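Local coordinates for Cfl (Pectobacterium brasiliense, PDB 7A9J), which is a coronafacic acid ligase of the ATP-dependent AMP-binding enzyme family, which probably activates carboxylic acids at the expense of ATP, at residues Glu500-Lys505 / Glu532-Leu537. The protein carries 1 engineered substitution. Residues are numbered along the deposited sequence; the frame is centred on the assembly and turned at random.
Sequences EYIFIK and EKVFTL
Tyr501 and Phe535 form a hydrogen-bonded antiparallel pair, Tyr501 N giving to Phe535 O and Phe535 N to Tyr501 O, each at 2.9 Å. Phe503 N continues the pairing to Lys533 O with an N-H...O angle of 165°, and that carbonyl oxygen also lies at the edge of the Phe503 ring. Beyond it Glu532 and Lys533 both oppose Phe503, a classic beta bulge, and Glu532 N reaches Phe503 O by a weak, bent bond.

The tight end is at Glu500. Its CG stands anti to the backbone N (chi1 -179°) and the chain runs on extended, bringing OE1 within 3.0 Å of Thr536 OG1, which donates to it from above the carboxylate plane. Arg466 forms a salt bridge to the same oxygen and Tyr524 hydrogen-bonds OE2. On the face that carries Tyr501 and Phe535, Leu537 CD1 meets the Tyr501 ring obliquely, 3.5 Å from CE2, while helix 481-491 packs against Tyr501.

At the bulge Phe503 is buried against Leu479, but the side chains of Lys505, Glu532 and Lys533 are exposed. Lys505 NZ crosses 3.6 Å from Glu532 CG yet stays 4.6 Å from OE1, leaving the opposite charges out of contact, and the end of the Lys533 side chain leads away. Strand 533-536, outermost in the C-terminal domain's mixed sheet, is held mainly by backbone bonds; Arg466 and two hydroxyls around the buried Glu500 carboxylate would probably favour its charged form.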
ATOM      1  N   GLU A 500     -33.824 -10.414  -4.879  1.00 42.92           N
ATOM      2  CA  GLU A 500     -33.847 -11.476  -3.892  1.00 39.29           C
ATOM      3  C   GLU A 500     -32.882 -11.142  -2.770  1.00 43.88           C
ATOM      4  O   GLU A 500     -31.843 -10.533  -3.001  1.00 42.63           O
ATOM      5  CB  GLU A 500     -33.449 -12.777  -4.547  1.00 49.02           C
ATOM      6  CG  GLU A 500     -33.439 -13.970  -3.675  1.00 50.65           C
ATOM      7  CD  GLU A 500     -33.237 -15.203  -4.533  1.00 59.69           C
ATOM      8  OE1 GLU A 500     -34.085 -15.463  -5.414  1.00 53.95           O
ATOM      9  OE2 GLU A 500     -32.203 -15.865  -4.374  1.00 47.80           O
ATOM     10  N   TYR A 501     -33.243 -11.553  -1.563  1.00 46.66           N
ATOM     11  CA  TYR A 501     -32.466 -11.315  -0.352  1.00 40.34           C
ATOM     12  C   TYR A 501     -32.100 -12.661   0.263  1.00 51.89           C
ATOM     13  O   TYR A 501     -32.972 -13.521   0.444  1.00 50.26           O
ATOM     14  CB  TYR A 501     -33.299 -10.455   0.627  1.00 49.13           C
ATOM     15  CG  TYR A 501     -33.579  -9.091   0.067  1.00 54.02           C
ATOM     16  CD1 TYR A 501     -32.544  -8.184  -0.080  1.00 53.46           C
ATOM     17  CD2 TYR A 501     -34.848  -8.706  -0.338  1.00 57.11           C
ATOM     18  CE1 TYR A 501     -32.743  -6.935  -0.590  1.00 51.14           C
ATOM     19  CE2 TYR A 501     -35.070  -7.414  -0.855  1.00 60.41           C
ATOM     20  CZ  TYR A 501     -33.989  -6.547  -0.982  1.00 59.36           C
ATOM     21  OH  TYR A 501     -34.105  -5.279  -1.501  1.00 60.14           O
ATOM     22  N   ILE A 502     -30.815 -12.858   0.552  1.00 47.31           N
ATOM     23  CA  ILE A 502     -30.343 -14.047   1.248  1.00 43.78           C
ATOM     24  C   ILE A 502     -29.825 -13.596   2.606  1.00 46.62           C
ATOM     25  O   ILE A 502     -28.802 -12.911   2.692  1.00 51.09           O
ATOM     26  CB  ILE A 502     -29.263 -14.786   0.450  1.00 37.02           C
ATOM     27  CG1 ILE A 502     -29.828 -15.240  -0.907  1.00 41.24           C
ATOM     28  CG2 ILE A 502     -28.786 -16.035   1.216  1.00 39.92           C
ATOM     29  CD1 ILE A 502     -28.822 -15.936  -1.818  1.00 36.15           C
ATOM     30  N   PHE A 503     -30.537 -13.947   3.669  1.00 50.39           N
ATOM     31  CA  PHE A 503     -30.120 -13.568   5.012  1.00 51.71           C
ATOM     32  C   PHE A 503     -29.171 -14.633   5.534  1.00 60.27           C
ATOM     33  O   PHE A 503     -29.527 -15.816   5.589  1.00 61.05           O
ATOM     34  CB  PHE A 503     -31.314 -13.412   5.959  1.00 57.52           C
ATOM     35  CG  PHE A 503     -32.235 -12.295   5.586  1.00 62.77           C
ATOM     36  CD1 PHE A 503     -33.193 -12.472   4.595  1.00 66.51           C
ATOM     37  CD2 PHE A 503     -32.142 -11.066   6.210  1.00 68.63           C
ATOM     38  CE1 PHE A 503     -34.041 -11.440   4.234  1.00 61.16           C
ATOM     39  CE2 PHE A 503     -32.995 -10.033   5.864  1.00 73.75           C
ATOM     40  CZ  PHE A 503     -33.947 -10.222   4.872  1.00 66.66           C
ATOM     41  N   ILE A 504     -27.978 -14.210   5.935  1.00 58.26           N
ATOM     42  CA  ILE A 504     -26.979 -15.093   6.519  1.00 69.31           C
ATOM     43  C   ILE A 504     -26.242 -14.286   7.582  1.00 76.75           C
ATOM     44  O   ILE A 504     -25.908 -13.120   7.354  1.00 86.38           O
ATOM     45  CB  ILE A 504     -26.028 -15.650   5.436  1.00 69.75           C
ATOM     46  CG1 ILE A 504     -25.216 -16.820   5.974  1.00 89.08           C
ATOM     47  CG2 ILE A 504     -25.112 -14.577   4.896  1.00 71.28           C
ATOM     48  CD1 ILE A 504     -24.368 -17.492   4.921  1.00 84.79           C
ATOM     49  N   LYS A 505     -26.038 -14.857   8.762  1.00 80.70           N
ATOM     50  CA  LYS A 505     -25.485 -14.009   9.814  1.00 87.04           C
ATOM     51  C   LYS A 505     -23.968 -14.028   9.853  1.00 81.11           C
ATOM     52  O   LYS A 505     -23.374 -13.379  10.716  1.00 85.80           O
ATOM     53  CB  LYS A 505     -26.092 -14.365  11.171  1.00100.59           C
ATOM     54  CG  LYS A 505     -27.529 -13.850  11.255  1.00106.78           C
ATOM     55  CD  LYS A 505     -28.140 -13.861  12.640  1.00104.90           C
ATOM     56  CE  LYS A 505     -29.561 -13.325  12.551  1.00103.42           C
ATOM     57  NZ  LYS A 505     -30.239 -13.834  11.311  1.00100.83           N
ATOM     58  N   GLU A 532     -30.218 -18.144   6.592  1.00 59.64           N
ATOM     59  CA  GLU A 532     -31.256 -18.004   7.606  1.00 69.62           C
ATOM     60  C   GLU A 532     -32.625 -17.958   6.948  1.00 62.40           C
ATOM     61  O   GLU A 532     -33.553 -18.651   7.377  1.00 65.64           O
ATOM     62  CB  GLU A 532     -31.014 -16.750   8.451  1.00 71.72           C
ATOM     63  CG  GLU A 532     -29.644 -16.686   9.127  1.00 75.00           C
ATOM     64  CD  GLU A 532     -29.373 -17.886  10.017  1.00 91.46           C
ATOM     65  OE1 GLU A 532     -30.331 -18.424  10.611  1.00 99.98           O
ATOM     66  OE2 GLU A 532     -28.199 -18.295  10.122  1.00107.31           O
ATOM     67  N   LYS A 533     -32.757 -17.182   5.877  1.00 57.83           N
ATOM     68  CA  LYS A 533     -33.992 -17.132   5.106  1.00 61.63           C
ATOM     69  C   LYS A 533     -33.683 -16.554   3.736  1.00 56.14           C
ATOM     70  O   LYS A 533     -32.696 -15.845   3.545  1.00 55.89           O
ATOM     71  CB  LYS A 533     -35.078 -16.291   5.801  1.00 64.04           C
ATOM     72  CG  LYS A 533     -36.476 -16.446   5.161  1.00 82.17           C
ATOM     73  CD  LYS A 533     -37.568 -15.639   5.879  1.00 90.43           C
ATOM     74  CE  LYS A 533     -38.974 -16.039   5.398  1.00 83.87           C
ATOM     75  NZ  LYS A 533     -40.051 -15.187   5.984  1.00 83.08           N
ATOM     76  N   VAL A 534     -34.535 -16.880   2.776  1.00 59.08           N
ATOM     77  CA  VAL A 534     -34.449 -16.306   1.449  1.00 59.02           C
ATOM     78  C   VAL A 534     -35.791 -15.682   1.127  1.00 60.08           C
ATOM     79  O   VAL A 534     -36.840 -16.249   1.448  1.00 68.42           O
ATOM     80  CB  VAL A 534     -34.056 -17.350   0.392  1.00 58.89           C
ATOM     81  CG1 VAL A 534     -33.909 -16.677  -0.950  1.00 54.19           C
ATOM     82  CG2 VAL A 534     -32.744 -18.021   0.797  1.00 54.66           C
ATOM     83  N   PHE A 535     -35.755 -14.492   0.532  1.00 59.40           N
ATOM     84  CA  PHE A 535     -36.960 -13.754   0.174  1.00 63.84           C
ATOM     85  C   PHE A 535     -36.847 -13.332  -1.283  1.00 67.19           C
ATOM     86  O   PHE A 535     -36.007 -12.496  -1.622  1.00 59.81           O
ATOM     87  CB  PHE A 535     -37.140 -12.534   1.074  1.00 62.99           C
ATOM     88  CG  PHE A 535     -38.498 -11.903   0.954  1.00 84.69           C
ATOM     89  CD1 PHE A 535     -39.486 -12.172   1.894  1.00 92.85           C
ATOM     90  CD2 PHE A 535     -38.798 -11.053  -0.104  1.00 82.64           C
ATOM     91  CE1 PHE A 535     -40.748 -11.600   1.789  1.00 88.52           C
ATOM     92  CE2 PHE A 535     -40.057 -10.480  -0.212  1.00 91.11           C
ATOM     93  CZ  PHE A 535     -41.032 -10.757   0.736  1.00 86.16           C
ATOM     94  N   THR A 536     -37.686 -13.897  -2.147  1.00 58.04           N
ATOM     95  CA  THR A 536     -37.722 -13.510  -3.553  1.00 58.05           C
ATOM     96  C   THR A 536     -38.884 -12.566  -3.799  1.00 73.57           C
ATOM     97  O   THR A 536     -40.027 -12.889  -3.461  1.00 73.01           O
ATOM     98  CB  THR A 536     -37.856 -14.733  -4.453  1.00 63.07           C
ATOM     99  OG1 THR A 536     -36.823 -15.655  -4.124  1.00 59.79           O
ATOM    100  CG2 THR A 536     -37.753 -14.336  -5.925  1.00 63.52           C
ATOM    101  N   LEU A 537     -38.594 -11.415  -4.401  1.00 80.28           N
ATOM    102  CA  LEU A 537     -39.628 -10.425  -4.711  1.00 82.89           C
ATOM    103  C   LEU A 537     -40.380 -10.791  -5.985  1.00 90.23           C
ATOM    104  O   LEU A 537     -39.771 -11.005  -7.031  1.00102.17           O
ATOM    105  CB  LEU A 537     -39.028  -9.032  -4.858  1.00 76.27           C
ATOM    106  CG  LEU A 537     -38.588  -8.293  -3.593  1.00 85.76           C
ATOM    107  CD1 LEU A 537     -37.410  -8.971  -2.919  1.00 80.79           C
ATOM    108  CD2 LEU A 537     -38.239  -6.852  -3.925  1.00 84.37           C
TER